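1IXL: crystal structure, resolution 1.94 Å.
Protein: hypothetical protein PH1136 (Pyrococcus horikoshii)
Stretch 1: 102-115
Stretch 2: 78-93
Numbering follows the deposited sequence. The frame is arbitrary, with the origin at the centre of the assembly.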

# COMPACT_ATOMS: atom_id res chain seq x y z
N ILE A 102 -9.44 -8.17 -5.72
CA ILE A 102 -8.89 -8.61 -4.44
C ILE A 102 -7.37 -8.52 -4.61
O ILE A 102 -6.80 -9.14 -5.50
CB ILE A 102 -9.32 -10.04 -4.09
CG1 ILE A 102 -10.84 -10.10 -3.92
CG2 ILE A 102 -8.66 -10.49 -2.80
CD1 ILE A 102 -11.39 -11.52 -3.72
N VAL A 103 -6.72 -7.73 -3.76
CA VAL A 103 -5.28 -7.54 -3.88
C VAL A 103 -4.59 -8.03 -2.62
O VAL A 103 -5.02 -7.71 -1.52
CB VAL A 103 -4.98 -6.05 -4.06
CG1 VAL A 103 -3.48 -5.82 -4.18
CG2 VAL A 103 -5.73 -5.53 -5.29
N GLU A 104 -3.55 -8.83 -2.78
CA GLU A 104 -2.82 -9.31 -1.62
C GLU A 104 -1.62 -8.37 -1.49
O GLU A 104 -1.02 -7.98 -2.50
CB GLU A 104 -2.35 -10.75 -1.83
CG GLU A 104 -1.48 -11.27 -0.69
CD GLU A 104 -1.20 -12.76 -0.81
OE1 GLU A 104 -0.80 -13.20 -1.91
OE2 GLU A 104 -1.37 -13.48 0.20
N VAL A 105 -1.29 -7.98 -0.27
CA VAL A 105 -0.15 -7.10 -0.09
C VAL A 105 0.70 -7.62 1.06
O VAL A 105 0.18 -8.09 2.08
CB VAL A 105 -0.58 -5.64 0.27
CG1 VAL A 105 0.64 -4.77 0.40
CG2 VAL A 105 -1.51 -5.06 -0.79
N LYS A 106 2.00 -7.55 0.88
CA LYS A 106 2.92 -7.96 1.92
C LYS A 106 3.89 -6.80 2.04
O LYS A 106 4.36 -6.28 1.02
CB LYS A 106 3.65 -9.26 1.54
CG LYS A 106 2.83 -10.50 1.84
CD LYS A 106 3.71 -11.74 1.92
CE LYS A 106 3.56 -12.61 0.69
NZ LYS A 106 2.17 -13.13 0.63
N VAL A 107 4.15 -6.37 3.26
CA VAL A 107 5.08 -5.28 3.46
C VAL A 107 6.35 -5.89 4.04
O VAL A 107 6.28 -6.63 5.02
CB VAL A 107 4.53 -4.22 4.41
CG1 VAL A 107 5.56 -3.11 4.60
CG2 VAL A 107 3.21 -3.65 3.84
N TYR A 108 7.49 -5.58 3.42
CA TYR A 108 8.79 -6.12 3.85
C TYR A 108 9.76 -5.10 4.42
O TYR A 108 9.72 -3.91 4.09
CB TYR A 108 9.53 -6.76 2.65
CG TYR A 108 8.79 -7.88 1.96
CD1 TYR A 108 7.76 -7.62 1.04
CD2 TYR A 108 9.08 -9.21 2.24
CE1 TYR A 108 7.04 -8.66 0.44
CE2 TYR A 108 8.38 -10.26 1.65
CZ TYR A 108 7.36 -9.98 0.75
OH TYR A 108 6.65 -11.02 0.18
N ARG A 109 10.66 -5.58 5.28
CA ARG A 109 11.74 -4.76 5.81
C ARG A 109 12.86 -5.71 5.39
O ARG A 109 13.09 -6.72 6.03
CB ARG A 109 11.69 -4.63 7.33
CG ARG A 109 12.87 -3.84 7.90
CD ARG A 109 12.69 -3.68 9.38
NE ARG A 109 12.54 -4.98 10.01
CZ ARG A 109 11.80 -5.19 11.10
NH1 ARG A 109 11.15 -4.18 11.65
NH2 ARG A 109 11.70 -6.41 11.61
N GLU A 110 13.49 -5.40 4.26
CA GLU A 110 14.50 -6.27 3.68
C GLU A 110 13.77 -7.58 3.36
O GLU A 110 12.84 -7.57 2.54
CB GLU A 110 15.67 -6.47 4.65
CG GLU A 110 16.31 -5.12 5.01
CD GLU A 110 17.61 -5.26 5.75
OE1 GLU A 110 17.63 -5.94 6.80
OE2 GLU A 110 18.62 -4.67 5.29
N GLU A 111 14.13 -8.70 3.98
CA GLU A 111 13.44 -9.96 3.66
C GLU A 111 12.30 -10.34 4.60
O GLU A 111 11.52 -11.24 4.31
CB GLU A 111 14.43 -11.13 3.61
CG GLU A 111 15.44 -11.06 2.49
CD GLU A 111 14.78 -10.94 1.13
OE1 GLU A 111 14.23 -9.85 0.84
OE2 GLU A 111 14.81 -11.93 0.37
N GLU A 112 12.20 -9.65 5.72
CA GLU A 112 11.16 -9.96 6.70
C GLU A 112 9.80 -9.35 6.36
O GLU A 112 9.71 -8.21 5.92
CB GLU A 112 11.55 -9.43 8.07
CG GLU A 112 12.99 -9.63 8.48
CD GLU A 112 13.37 -8.70 9.62
OE1 GLU A 112 14.16 -7.75 9.39
OE2 GLU A 112 12.85 -8.89 10.74
N VAL A 113 8.75 -10.12 6.61
CA VAL A 113 7.39 -9.63 6.41
C VAL A 113 6.97 -8.94 7.72
O VAL A 113 7.11 -9.53 8.80
CB VAL A 113 6.43 -10.79 6.08
CG1 VAL A 113 4.99 -10.30 6.08
CG2 VAL A 113 6.79 -11.38 4.70
N VAL A 114 6.50 -7.69 7.63
CA VAL A 114 6.04 -6.98 8.82
C VAL A 114 4.52 -6.83 8.79
O VAL A 114 3.89 -6.56 9.81
CB VAL A 114 6.71 -5.56 8.95
CG1 VAL A 114 8.23 -5.71 9.03
CG2 VAL A 114 6.32 -4.66 7.77
N LEU A 115 3.92 -6.99 7.61
CA LEU A 115 2.47 -6.92 7.47
C LEU A 115 2.02 -7.75 6.28
O LEU A 115 2.69 -7.78 5.26
CB LEU A 115 1.99 -5.47 7.28
CG LEU A 115 0.46 -5.32 7.07
CD1 LEU A 115 -0.01 -3.99 7.66
CD2 LEU A 115 0.08 -5.42 5.57
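Stretch 2 78-93: TKPVKVGDKLVAKAKI

The strongest polar contact between the stretches is made by Arg 109, at the end of its strand. Its long side chain, t at chi1 and chi2 and bent at chi3 (p), brings the guanidinium to the loop of stretch 2, where NH1 forms a salt bridge with Asp 85 OD2 at 2.8 Å and also donates to Pro 80 O at 3.0 Å. Both acceptors lie at the edge of the guanidinium, near its plane, where the N-H bonds point. Glu 112 steadies the other side-chain nitrogens: Arg 109 NH2 to Glu 112 OE2 is 2.9 Å. Asp 85 is doubly useful, since its OD2 also accepts from Lys 82 N at 2.8 Å across the type II turn from Lys 82 to Asp 85. In that turn Gly 84 adopts phi 106°, psi -20°, where a CB would jam against the preceding carbonyl.

At the start of stretch 2, Thr 78 sits against Val 113 and Val 114. Its short side chain brings the hydroxyl to the backbone, OG1 donating to Val 113 O at 2.7 Å, while Thr 78 N donates to Val 114 O at 2.9 Å. A water joins Lys 79 O (2.6 Å) to Val 114 O (2.7 Å).

From Lys 86 to Ile 93 stretch 2 is a beta strand, antiparallel to strand 102-109; the two directions differ by 157°. Three pairs carry reciprocal hydrogen bonds: Tyr 108 N to Val 88 O is 2.8 Å and Val 88 N to Tyr 108 O 2.9 Å; Lys 90 N to Lys 106 O is 2.9 Å and Lys 106 N to Lys 90 O 3.1 Å; Glu 104 N to Lys 92 O is 2.9 Å and Lys 92 N to Glu 104 O 3.0 Å. Between them stand the closer, non-hydrogen-bonded pairs, such as Val 107 with Ala 89, CA to CA 4.1 Å.

Alternation sorts the side chains. Glu 104, Lys 106, Tyr 108, Val 88, Lys 90 and Lys 92 share the more exposed face. There the long, flexible Lys 90 places NZ over the face of the Tyr 108 ring, 4.9 Å from its centroid, a cation-pi interaction.

The other face, with Val 103, Val 105, Val 107, Ala 89, Ala 91 and Ile 93, is apolar and largely buried. Val 103, Val 105 and Val 107 each reach two neighbours: Val 103 CG1 is 3.9 Å from Ala 91 CB and its CG2 4.0 Å from Ile 93 CG1, Val 105 CG2 lies 3.6 Å from Ala 91 CB and its CG1 4.2 Å from Ala 89 CB, while Val 107 CG2 is 3.8 Å from Ala 89 CB and its CG1 3.9 Å from Leu 87 CB. The small alanines fit beside these methyls. Val 114 extends the apolar packing to the loop, its CB 3.9 Å from Val 81 CG2.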

# COMPACT_ATOMS: atom_id res chain seq x y z
N THR A 78 2.75 -8.68 11.48
CA THR A 78 3.58 -9.82 11.86
C THR A 78 4.84 -9.50 12.66
O THR A 78 5.31 -10.33 13.45
CB THR A 78 3.94 -10.62 10.60
OG1 THR A 78 4.62 -9.76 9.68
CG2 THR A 78 2.66 -11.11 9.91
N LYS A 79 5.39 -8.31 12.44
CA LYS A 79 6.61 -7.86 13.15
C LYS A 79 6.52 -6.37 13.42
O LYS A 79 6.03 -5.62 12.58
CB LYS A 79 7.86 -8.10 12.32
CG LYS A 79 8.26 -9.55 12.15
CD LYS A 79 9.56 -9.60 11.35
CE LYS A 79 10.32 -10.90 11.59
NZ LYS A 79 9.50 -12.07 11.18
N PRO A 80 7.00 -5.92 14.60
CA PRO A 80 6.95 -4.49 14.94
C PRO A 80 7.88 -3.69 14.04
O PRO A 80 8.93 -4.19 13.63
CB PRO A 80 7.37 -4.47 16.41
CG PRO A 80 8.40 -5.61 16.46
CD PRO A 80 7.68 -6.69 15.66
N VAL A 81 7.51 -2.46 13.73
CA VAL A 81 8.33 -1.61 12.88
C VAL A 81 8.91 -0.51 13.76
O VAL A 81 8.21 0.07 14.59
CB VAL A 81 7.48 -0.99 11.72
CG1 VAL A 81 8.29 0.06 10.97
CG2 VAL A 81 7.05 -2.09 10.77
N LYS A 82 10.20 -0.24 13.57
CA LYS A 82 10.88 0.77 14.37
C LYS A 82 11.29 1.96 13.51
O LYS A 82 11.64 1.79 12.35
CB LYS A 82 12.11 0.12 15.05
CG LYS A 82 13.37 0.93 15.02
CD LYS A 82 14.57 0.14 15.57
CE LYS A 82 14.50 -0.02 17.07
NZ LYS A 82 14.52 1.30 17.78
N VAL A 83 11.23 3.17 14.06
CA VAL A 83 11.62 4.36 13.29
C VAL A 83 13.00 4.12 12.70
O VAL A 83 13.89 3.64 13.40
CB VAL A 83 11.69 5.63 14.17
CG1 VAL A 83 12.49 6.72 13.44
CG2 VAL A 83 10.28 6.12 14.47
N GLY A 84 13.17 4.44 11.42
CA GLY A 84 14.44 4.20 10.77
C GLY A 84 14.35 3.01 9.83
O GLY A 84 15.19 2.85 8.95
N ASP A 85 13.35 2.15 10.04
CA ASP A 85 13.16 1.01 9.15
C ASP A 85 12.72 1.55 7.79
O ASP A 85 12.02 2.55 7.71
CB ASP A 85 12.06 0.05 9.66
CG ASP A 85 12.47 -0.74 10.89
OD1 ASP A 85 13.65 -0.68 11.30
OD2 ASP A 85 11.60 -1.44 11.44
N LYS A 86 13.17 0.89 6.73
CA LYS A 86 12.78 1.25 5.38
C LYS A 86 11.86 0.09 5.02
O LYS A 86 12.25 -1.08 5.15
CB LYS A 86 13.98 1.26 4.43
CG LYS A 86 13.59 1.50 2.98
CD LYS A 86 14.64 0.93 2.04
CE LYS A 86 14.05 0.62 0.68
NZ LYS A 86 13.39 1.83 0.13
N LEU A 87 10.65 0.41 4.58
CA LEU A 87 9.67 -0.62 4.24
C LEU A 87 9.32 -0.64 2.76
O LEU A 87 9.33 0.40 2.12
CB LEU A 87 8.37 -0.40 5.02
CG LEU A 87 8.46 -0.19 6.55
CD1 LEU A 87 7.04 0.07 7.11
CD2 LEU A 87 9.08 -1.42 7.22
N VAL A 88 9.02 -1.83 2.24
CA VAL A 88 8.61 -1.96 0.84
C VAL A 88 7.33 -2.82 0.77
O VAL A 88 7.33 -3.97 1.17
CB VAL A 88 9.67 -2.64 -0.05
CG1 VAL A 88 9.13 -2.74 -1.49
CG2 VAL A 88 10.97 -1.85 -0.02
N ALA A 89 6.26 -2.24 0.25
CA ALA A 89 5.02 -2.97 0.11
C ALA A 89 4.93 -3.50 -1.32
O ALA A 89 5.17 -2.76 -2.27
CB ALA A 89 3.85 -2.04 0.41
N LYS A 90 4.62 -4.79 -1.46
CA LYS A 90 4.45 -5.45 -2.75
C LYS A 90 2.99 -5.92 -2.85
O LYS A 90 2.55 -6.77 -2.09
CB LYS A 90 5.43 -6.62 -2.87
CG LYS A 90 6.89 -6.13 -2.76
CD LYS A 90 7.94 -7.20 -3.01
CE LYS A 90 9.32 -6.65 -2.63
NZ LYS A 90 10.38 -7.69 -2.82
N ALA A 91 2.26 -5.34 -3.80
CA ALA A 91 0.84 -5.61 -4.01
C ALA A 91 0.51 -6.28 -5.34
O ALA A 91 0.97 -5.83 -6.38
CB ALA A 91 0.07 -4.29 -3.92
N LYS A 92 -0.27 -7.36 -5.31
CA LYS A 92 -0.65 -8.05 -6.55
C LYS A 92 -2.14 -8.37 -6.57
O LYS A 92 -2.70 -8.81 -5.57
CB LYS A 92 0.15 -9.35 -6.72
CG LYS A 92 -0.24 -10.10 -8.02
CD LYS A 92 0.67 -11.27 -8.32
CE LYS A 92 0.54 -12.39 -7.30
NZ LYS A 92 1.25 -13.63 -7.79
N ILE A 93 -2.80 -8.12 -7.71
CA ILE A 93 -4.21 -8.45 -7.83
C ILE A 93 -4.24 -9.97 -7.85
O ILE A 93 -3.59 -10.59 -8.69
CB ILE A 93 -4.81 -7.91 -9.13
CG1 ILE A 93 -4.84 -6.38 -9.09
CG2 ILE A 93 -6.22 -8.45 -9.31
CD1 ILE A 93 -5.36 -5.75 -10.38
O HOH W 1 3.94 -4.43 11.52
O HOH W 2 10.71 -6.68 14.12
O HOH W 3 13.01 -2.88 3.21
O HOH W 4 11.84 -8.29 -0.18